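Local structure of putative alpha/beta hydrolase (Desulfitobacterium hafniense, 4RPC) at residues A30-W34 / P171-E175; C37-I41 / L245-E250. The protein is a putative hydrolase of the alpha/beta hydrolase family, probably cleaving its substrate with a serine nucleophile, though the substrate itself is not known. One frame throughout, in Å; residues are numbered along the deposited sequence.

Contact 1. Residues A30-W34 / P171-E175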
ATOM      1  N   ALA A  30       3.806  -1.905   5.064  1.00 18.50           N
ATOM      2  CA  ALA A  30       4.559  -2.426   6.195  1.00 18.73           C
ATOM      3  C   ALA A  30       5.574  -1.406   6.703  1.00 19.70           C
ATOM      4  O   ALA A  30       6.362  -0.875   5.956  1.00 19.16           O
ATOM      5  CB  ALA A  30       5.297  -3.693   5.788  1.00 19.20           C
ATOM      6  N   GLY A  31       5.574  -1.192   8.011  1.00 20.62           N
ATOM      7  CA  GLY A  31       6.465  -0.251   8.669  1.00 21.22           C
ATOM      8  C   GLY A  31       5.998   1.181   8.681  1.00 21.71           C
ATOM      9  O   GLY A  31       6.639   1.991   9.332  1.00 24.39           O
ATOM     10  N   PHE A  32       4.936   1.512   7.959  1.00 20.56           N
ATOM     11  CA  PHE A  32       4.481   2.913   7.808  1.00 22.01           C
ATOM     12  C   PHE A  32       3.469   3.199   8.894  1.00 22.69           C
ATOM     13  O   PHE A  32       3.195   2.319   9.718  1.00 22.03           O
ATOM     14  CB  PHE A  32       3.882   3.159   6.421  1.00 21.24           C
ATOM     15  CG  PHE A  32       4.861   2.999   5.289  1.00 22.46           C
ATOM     16  CD1 PHE A  32       6.203   2.744   5.519  1.00 24.19           C
ATOM     17  CD2 PHE A  32       4.451   3.222   3.972  1.00 23.67           C
ATOM     18  CE1 PHE A  32       7.110   2.697   4.455  1.00 25.80           C
ATOM     19  CE2 PHE A  32       5.341   3.144   2.915  1.00 24.82           C
ATOM     20  CZ  PHE A  32       6.662   2.866   3.160  1.00 26.55           C
ATOM     21  N   TYR A  33       2.913   4.406   8.898  1.00 23.65           N
ATOM     22  CA  TYR A  33       1.933   4.793   9.871  1.00 26.08           C
ATOM     23  C   TYR A  33       0.834   5.557   9.191  1.00 26.82           C
ATOM     24  O   TYR A  33       1.102   6.395   8.376  1.00 29.74           O
ATOM     25  CB  TYR A  33       2.601   5.681  10.929  1.00 28.78           C
ATOM     26  CG  TYR A  33       1.752   5.981  12.136  1.00 31.13           C
ATOM     27  CD1 TYR A  33       1.079   4.952  12.792  1.00 30.69           C
ATOM     28  CD2 TYR A  33       1.662   7.277  12.666  1.00 32.89           C
ATOM     29  CE1 TYR A  33       0.314   5.184  13.925  1.00 32.76           C
ATOM     30  CE2 TYR A  33       0.897   7.527  13.801  1.00 36.02           C
ATOM     31  CZ  TYR A  33       0.205   6.477  14.426  1.00 35.38           C
ATOM     32  OH  TYR A  33      -0.594   6.672  15.536  1.00 35.57           O
ATOM     33  N   TRP A  34      -0.402   5.288   9.551  1.00 28.26           N
ATOM     34  CA  TRP A  34      -1.555   5.876   8.897  1.00 29.20           C
ATOM     35  C   TRP A  34      -1.506   7.404   8.876  1.00 32.59           C
ATOM     36  O   TRP A  34      -1.866   7.992   7.874  1.00 34.68           O
ATOM     37  CB  TRP A  34      -2.846   5.430   9.572  1.00 31.05           C
ATOM     38  CG  TRP A  34      -3.126   6.129  10.889  1.00 35.13           C
ATOM     39  CD1 TRP A  34      -2.700   5.763  12.105  1.00 38.09           C
ATOM     40  CD2 TRP A  34      -3.907   7.325  11.075  1.00 38.55           C
ATOM     41  NE1 TRP A  34      -3.144   6.647  13.056  1.00 40.58           N
ATOM     42  CE2 TRP A  34      -3.904   7.613  12.443  1.00 40.46           C
ATOM     43  CE3 TRP A  34      -4.608   8.172  10.210  1.00 38.35           C
ATOM     44  CZ2 TRP A  34      -4.579   8.724  12.989  1.00 45.35           C
ATOM     45  CZ3 TRP A  34      -5.284   9.299  10.759  1.00 42.46           C
ATOM     46  CH2 TRP A  34      -5.256   9.552  12.130  1.00 42.72           C
ATOM     47  N   PRO A 171      11.303   9.221   6.362  1.00 31.36           N
ATOM     48  CA  PRO A 171      10.120   9.889   6.889  1.00 30.93           C
ATOM     49  C   PRO A 171       8.837   9.042   6.929  1.00 30.26           C
ATOM     50  O   PRO A 171       7.872   9.484   7.568  1.00 29.87           O
ATOM     51  CB  PRO A 171       9.866  11.049   5.895  1.00 31.77           C
ATOM     52  CG  PRO A 171      11.060  11.167   5.034  1.00 32.38           C
ATOM     53  CD  PRO A 171      11.905   9.932   5.211  1.00 32.31           C
ATOM     54  N   LEU A 172       8.777   7.919   6.181  1.00 28.15           N
ATOM     55  CA  LEU A 172       7.598   7.087   6.165  1.00 28.62           C
ATOM     56  C   LEU A 172       7.612   5.979   7.192  1.00 28.33           C
ATOM     57  O   LEU A 172       6.590   5.384   7.446  1.00 29.76           O
ATOM     58  CB  LEU A 172       7.399   6.416   4.794  1.00 27.86           C
ATOM     59  CG  LEU A 172       7.106   7.394   3.666  1.00 28.02           C
ATOM     60  CD1 LEU A 172       7.124   6.673   2.327  1.00 27.89           C
ATOM     61  CD2 LEU A 172       5.767   8.056   3.921  1.00 28.08           C
ATOM     62  N   ILE A 173       8.762   5.658   7.737  1.00 30.61           N
ATOM     63  CA  ILE A 173       8.852   4.584   8.726  1.00 29.62           C
ATOM     64  C   ILE A 173       8.271   5.065  10.040  1.00 29.40           C
ATOM     65  O   ILE A 173       8.621   6.099  10.539  1.00 32.48           O
ATOM     66  CB  ILE A 173      10.285   4.179   8.975  1.00 30.02           C
ATOM     67  CG1 ILE A 173      10.991   3.799   7.676  1.00 31.40           C
ATOM     68  CG2 ILE A 173      10.309   3.063   9.998  1.00 29.44           C
ATOM     69  CD1 ILE A 173      10.349   2.653   6.892  1.00 31.69           C
ATOM     70  N   TYR A 174       7.362   4.304  10.606  1.00 28.11           N
ATOM     71  CA  TYR A 174       6.684   4.715  11.812  1.00 28.30           C
ATOM     72  C   TYR A 174       7.737   4.732  12.898  1.00 29.30           C
ATOM     73  O   TYR A 174       8.454   3.760  13.131  1.00 28.45           O
ATOM     74  CB  TYR A 174       5.491   3.773  12.138  1.00 27.39           C
ATOM     75  CG  TYR A 174       4.791   4.003  13.467  1.00 26.83           C
ATOM     76  CD1 TYR A 174       4.475   5.267  13.915  1.00 28.24           C
ATOM     77  CD2 TYR A 174       4.448   2.916  14.271  1.00 27.57           C
ATOM     78  CE1 TYR A 174       3.868   5.460  15.149  1.00 29.01           C
ATOM     79  CE2 TYR A 174       3.845   3.085  15.494  1.00 27.00           C
ATOM     80  CZ  TYR A 174       3.542   4.329  15.918  1.00 28.54           C
ATOM     81  OH  TYR A 174       2.908   4.420  17.113  1.00 28.18           O
ATOM     82  N   GLU A 175       7.840   5.855  13.580  1.00 30.71           N
ATOM     83  CA  GLU A 175       8.965   6.019  14.482  1.00 33.23           C
ATOM     84  C   GLU A 175       8.871   5.112  15.723  1.00 30.67           C
ATOM     85  O   GLU A 175       9.875   4.849  16.338  1.00 30.53           O
ATOM     86  CB  GLU A 175       9.173   7.500  14.820  1.00 36.34           C
ATOM     87  CG  GLU A 175       8.112   8.081  15.696  1.00 40.80           C
ATOM     88  CD  GLU A 175       8.387   9.545  16.038  1.00 46.58           C
ATOM     89  OE1 GLU A 175       9.195  10.228  15.354  1.00 46.34           O
ATOM     90  OE2 GLU A 175       7.771  10.012  17.015  1.00 55.80           O
TER
HETATM   91  O   HOH W   1       4.033   6.459   7.117  1.00 36.40           O
HETATM   92  O   HOH W   2      -0.305   5.426  17.997  1.00 36.61           O
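Two loops meet here without forming a regular sheet. Along 30-34, Gly31 makes the one direct hydrogen bond of the contact: Tyr174 N donates to Gly31 O at 2.7 Å, almost linearly (173°). The same Gly31 O lies 3.5 Å from Ile173 CA in a CA-H...O contact. At phi/psi of 84/-9 a beta carbon on Gly31 would be jammed against the carbonyl oxygen of Ala30, so the turn itself calls for glycine. Phe32 follows, its CA 3.3 Å from Leu172 O in a second CA-H...O contact. Its ring receives Leu172 CB over one face, a CH-pi contact at 3.9 Å from the ring centroid, while Ile173 CD1 sits at the ring edge, 4.1 Å from Phe32 CE1. Tyr33, at the N-cap position of helix 34-37, donates its backbone N-H to water 1 (2.9 Å from Tyr33 N), which donates in turn to Leu172 O (2.8 Å) and so bridges the loops. Its ring forms an offset stack with that of Tyr174, centroids 4.0 Å apart and planes at 16°; water 2 lies 2.8 Å from Tyr33 OH and bonds weakly to Tyr174 OH at 3.5 Å. The loop after strand 23-27, which commonly carries oxyanion-hole residues in this fold, is thus fastened to the segment between helices 165-169 and 179-191. Ile173 packs on Phe141 and Leu145 of helix 130-145, Ala30 rests against helix 179-191, and Leu172 touches Ser246 of helix 243-247.

Contact 2. Residues C37-I41 / L245-E250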
ATOM      1  N   CYS A  37       1.676   8.746   6.626  1.00 27.91           N
ATOM      2  CA  CYS A  37       1.679   8.270   5.261  1.00 26.18           C
ATOM      3  C   CYS A  37       0.838   9.175   4.343  1.00 24.85           C
ATOM      4  O   CYS A  37       1.247   9.492   3.249  1.00 23.43           O
ATOM      5  CB  CYS A  37       1.064   6.858   5.282  1.00 26.60           C
ATOM      6  SG  CYS A  37       1.607   5.939   3.881  1.00 30.24           S
ATOM      7  N   PHE A  38      -0.331   9.580   4.845  1.00 23.81           N
ATOM      8  CA  PHE A  38      -1.367  10.220   4.079  1.00 25.33           C
ATOM      9  C   PHE A  38      -1.782  11.620   4.503  1.00 25.36           C
ATOM     10  O   PHE A  38      -2.784  12.122   4.016  1.00 28.46           O
ATOM     11  CB  PHE A  38      -2.604   9.282   4.130  1.00 24.61           C
ATOM     12  CG  PHE A  38      -2.344   7.925   3.519  1.00 21.67           C
ATOM     13  CD1 PHE A  38      -1.940   7.842   2.188  1.00 21.45           C
ATOM     14  CD2 PHE A  38      -2.516   6.770   4.242  1.00 20.16           C
ATOM     15  CE1 PHE A  38      -1.697   6.620   1.591  1.00 20.59           C
ATOM     16  CE2 PHE A  38      -2.263   5.550   3.658  1.00 19.69           C
ATOM     17  CZ  PHE A  38      -1.841   5.478   2.327  1.00 19.43           C
ATOM     18  N   ALA A  39      -1.016  12.271   5.346  1.00 26.25           N
ATOM     19  CA  ALA A  39      -1.352  13.629   5.797  1.00 27.97           C
ATOM     20  C   ALA A  39      -1.740  14.621   4.694  1.00 28.30           C
ATOM     21  O   ALA A  39      -2.827  15.183   4.727  1.00 28.36           O
ATOM     22  CB  ALA A  39      -0.252  14.203   6.682  1.00 28.73           C
ATOM     23  N   ARG A  40      -0.870  14.783   3.700  1.00 28.53           N
ATOM     24  CA  ARG A  40      -1.099  15.737   2.643  1.00 30.24           C
ATOM     25  C   ARG A  40      -2.237  15.320   1.778  1.00 29.13           C
ATOM     26  O   ARG A  40      -3.038  16.165   1.350  1.00 29.91           O
ATOM     27  CB  ARG A  40       0.180  15.946   1.817  1.00 32.45           C
ATOM     28  CG  ARG A  40       0.046  16.885   0.644  1.00 34.62           C
ATOM     29  CD  ARG A  40      -0.432  18.295   1.060  1.00 36.21           C
ATOM     30  NE  ARG A  40      -0.669  19.113  -0.125  1.00 37.24           N
ATOM     31  CZ  ARG A  40       0.286  19.774  -0.789  1.00 40.04           C
ATOM     32  NH1 ARG A  40       1.547  19.746  -0.383  1.00 42.02           N
ATOM     33  NH2 ARG A  40      -0.015  20.465  -1.868  1.00 39.69           N
ATOM     34  N   ILE A  41      -2.370  14.014   1.540  1.00 28.34           N
ATOM     35  CA  ILE A  41      -3.462  13.554   0.679  1.00 26.73           C
ATOM     36  C   ILE A  41      -4.794  13.861   1.330  1.00 26.33           C
ATOM     37  O   ILE A  41      -5.723  14.324   0.694  1.00 28.48           O
ATOM     38  CB  ILE A  41      -3.336  12.047   0.361  1.00 25.91           C
ATOM     39  CG1 ILE A  41      -2.118  11.851  -0.553  1.00 26.70           C
ATOM     40  CG2 ILE A  41      -4.596  11.506  -0.324  1.00 25.35           C
ATOM     41  CD1 ILE A  41      -1.667  10.408  -0.694  1.00 25.26           C
ATOM     42  N   LEU A 245       4.972   9.206  -3.020  1.00 26.56           N
ATOM     43  CA  LEU A 245       4.203   9.340  -1.778  1.00 25.64           C
ATOM     44  C   LEU A 245       4.966  10.130  -0.745  1.00 26.07           C
ATOM     45  O   LEU A 245       4.398  10.945  -0.007  1.00 26.78           O
ATOM     46  CB  LEU A 245       3.896   7.921  -1.235  1.00 24.54           C
ATOM     47  CG  LEU A 245       3.075   7.854   0.017  1.00 24.67           C
ATOM     48  CD1 LEU A 245       1.728   8.539  -0.204  1.00 24.17           C
ATOM     49  CD2 LEU A 245       2.889   6.371   0.415  1.00 23.34           C
ATOM     50  N   SER A 246       6.258   9.881  -0.665  1.00 26.35           N
ATOM     51  CA  SER A 246       7.055  10.490   0.381  1.00 28.67           C
ATOM     52  C   SER A 246       7.164  11.993   0.149  1.00 32.37           C
ATOM     53  O   SER A 246       6.680  12.774   0.965  1.00 33.25           O
ATOM     54  CB  SER A 246       8.430   9.879   0.455  1.00 29.10           C
ATOM     55  OG  SER A 246       9.155  10.406   1.527  1.00 29.83           O
ATOM     56  N   LYS A 247       7.664  12.370  -1.019  1.00 33.92           N
ATOM     57  CA  LYS A 247       8.013  13.753  -1.305  1.00 36.17           C
ATOM     58  C   LYS A 247       7.037  14.577  -2.185  1.00 36.75           C
ATOM     59  O   LYS A 247       7.093  15.819  -2.110  1.00 37.28           O
ATOM     60  CB  LYS A 247       9.397  13.750  -1.889  1.00 40.06           C
ATOM     61  CG  LYS A 247      10.404  13.081  -0.946  1.00 42.93           C
ATOM     62  CD  LYS A 247      11.811  13.056  -1.504  1.00 47.70           C
ATOM     63  CE  LYS A 247      12.426  14.453  -1.529  1.00 52.27           C
ATOM     64  NZ  LYS A 247      13.312  14.583  -2.716  1.00 55.93           N
ATOM     65  N   GLU A 248       6.156  13.921  -2.966  1.00 34.30           N
ATOM     66  CA  GLU A 248       5.063  14.581  -3.715  1.00 35.36           C
ATOM     67  C   GLU A 248       3.716  13.914  -3.596  1.00 32.38           C
ATOM     68  O   GLU A 248       3.108  13.593  -4.595  1.00 31.40           O
ATOM     69  CB  GLU A 248       5.383  14.586  -5.186  1.00 36.84           C
ATOM     70  CG  GLU A 248       6.776  15.092  -5.417  1.00 38.53           C
ATOM     71  CD  GLU A 248       7.378  14.545  -6.667  1.00 40.21           C
ATOM     72  OE1 GLU A 248       7.151  13.359  -7.033  1.00 39.04           O
ATOM     73  OE2 GLU A 248       8.107  15.333  -7.259  1.00 44.68           O
ATOM     74  N   PRO A 249       3.249  13.708  -2.375  1.00 30.66           N
ATOM     75  CA  PRO A 249       1.952  13.124  -2.173  1.00 29.99           C
ATOM     76  C   PRO A 249       0.816  13.928  -2.871  1.00 31.60           C
ATOM     77  O   PRO A 249      -0.203  13.364  -3.291  1.00 31.47           O
ATOM     78  CB  PRO A 249       1.811  13.137  -0.647  1.00 29.85           C
ATOM     79  CG  PRO A 249       2.692  14.256  -0.192  1.00 31.41           C
ATOM     80  CD  PRO A 249       3.821  14.288  -1.153  1.00 31.55           C
ATOM     81  N   GLU A 250       1.008  15.224  -3.032  1.00 34.91           N
ATOM     82  CA  GLU A 250       0.064  16.028  -3.777  1.00 36.84           C
ATOM     83  C   GLU A 250      -0.170  15.526  -5.209  1.00 36.19           C
ATOM     84  O   GLU A 250      -1.273  15.701  -5.710  1.00 35.59           O
ATOM     85  CB  GLU A 250       0.417  17.520  -3.729  1.00 40.49           C
ATOM     86  CG  GLU A 250       1.680  17.937  -4.480  1.00 43.23           C
ATOM     87  CD  GLU A 250       2.973  17.670  -3.722  1.00 42.96           C
ATOM     88  OE1 GLU A 250       2.954  17.150  -2.571  1.00 40.72           O
ATOM     89  OE2 GLU A 250       4.013  17.999  -4.319  1.00 46.25           O
TER
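Leu245 reaches across from helix 243-247 and overlaps three residues of 37-41. Its CD2 lies 3.7 Å from Cys37 SG, while its CD1 meets Cys37 O at 3.6 Å, Ile41 CD1 at 3.9 Å and, more loosely, Phe38 CE1 at 4.3 Å. The chain pauses at Phe38 between helices 34-37 and 39-45, so the leucine packs where one short helix gives way to the next. One turn further on, Ile41 lays its CG1 3.7 Å from Pro249 O and 4.1 Å from Pro249 CB; here the backbones come closest, with Ile41 CA and Pro249 CA 6.1 Å apart. The proline ring also takes the aliphatic base of Arg40, whose CB is 3.6 Å from Pro249 CG. Beyond it the guanidinium lies over Glu250, with Arg40 NH2 3.5 Å from Glu250 CB. The contact joins helix 39-45 to the C-terminal helix, a pair that shares one face of the central sheet in alpha/beta hydrolases; beneath, Phe38 and Ile41 rest on Leu26 of strand 23-27, and Leu245 on Tyr93 and Val95 of strand 88-95. No hydrogen bond joins the segments. The salt bridge from Arg40 NH1 to Glu250 OE1 is long, 3.7 Å, and no N-H points at the oxygen, whereas Arg40 NE is paired with Asp44 in its own helix. Cohesion therefore comes mainly from apolar overlap, with charge attraction added between Arg40 and Glu250.

From the N terminus, the chain leaves strand 23-27 through 30-34 and soon enters 37-41, so both contacts begin in neighbouring pieces of chain. Contact 1 closes its loop first, when 171-175 returns after helix 165-169; contact 2 closes later, at 245-250 near the C terminus. Their segments alternate, so the two loops cross. Contact 1 ties the region after strand 23-27 to the helical portion between strands 112-119 and 204-210, and contact 2 ties helix 39-45 to helices 243-247 and 249-259. They also touch directly: Phe32 CD2 lies 3.9 Å from Cys37 SG, and Leu172 CD1 3.9 Å from Ser246 CB.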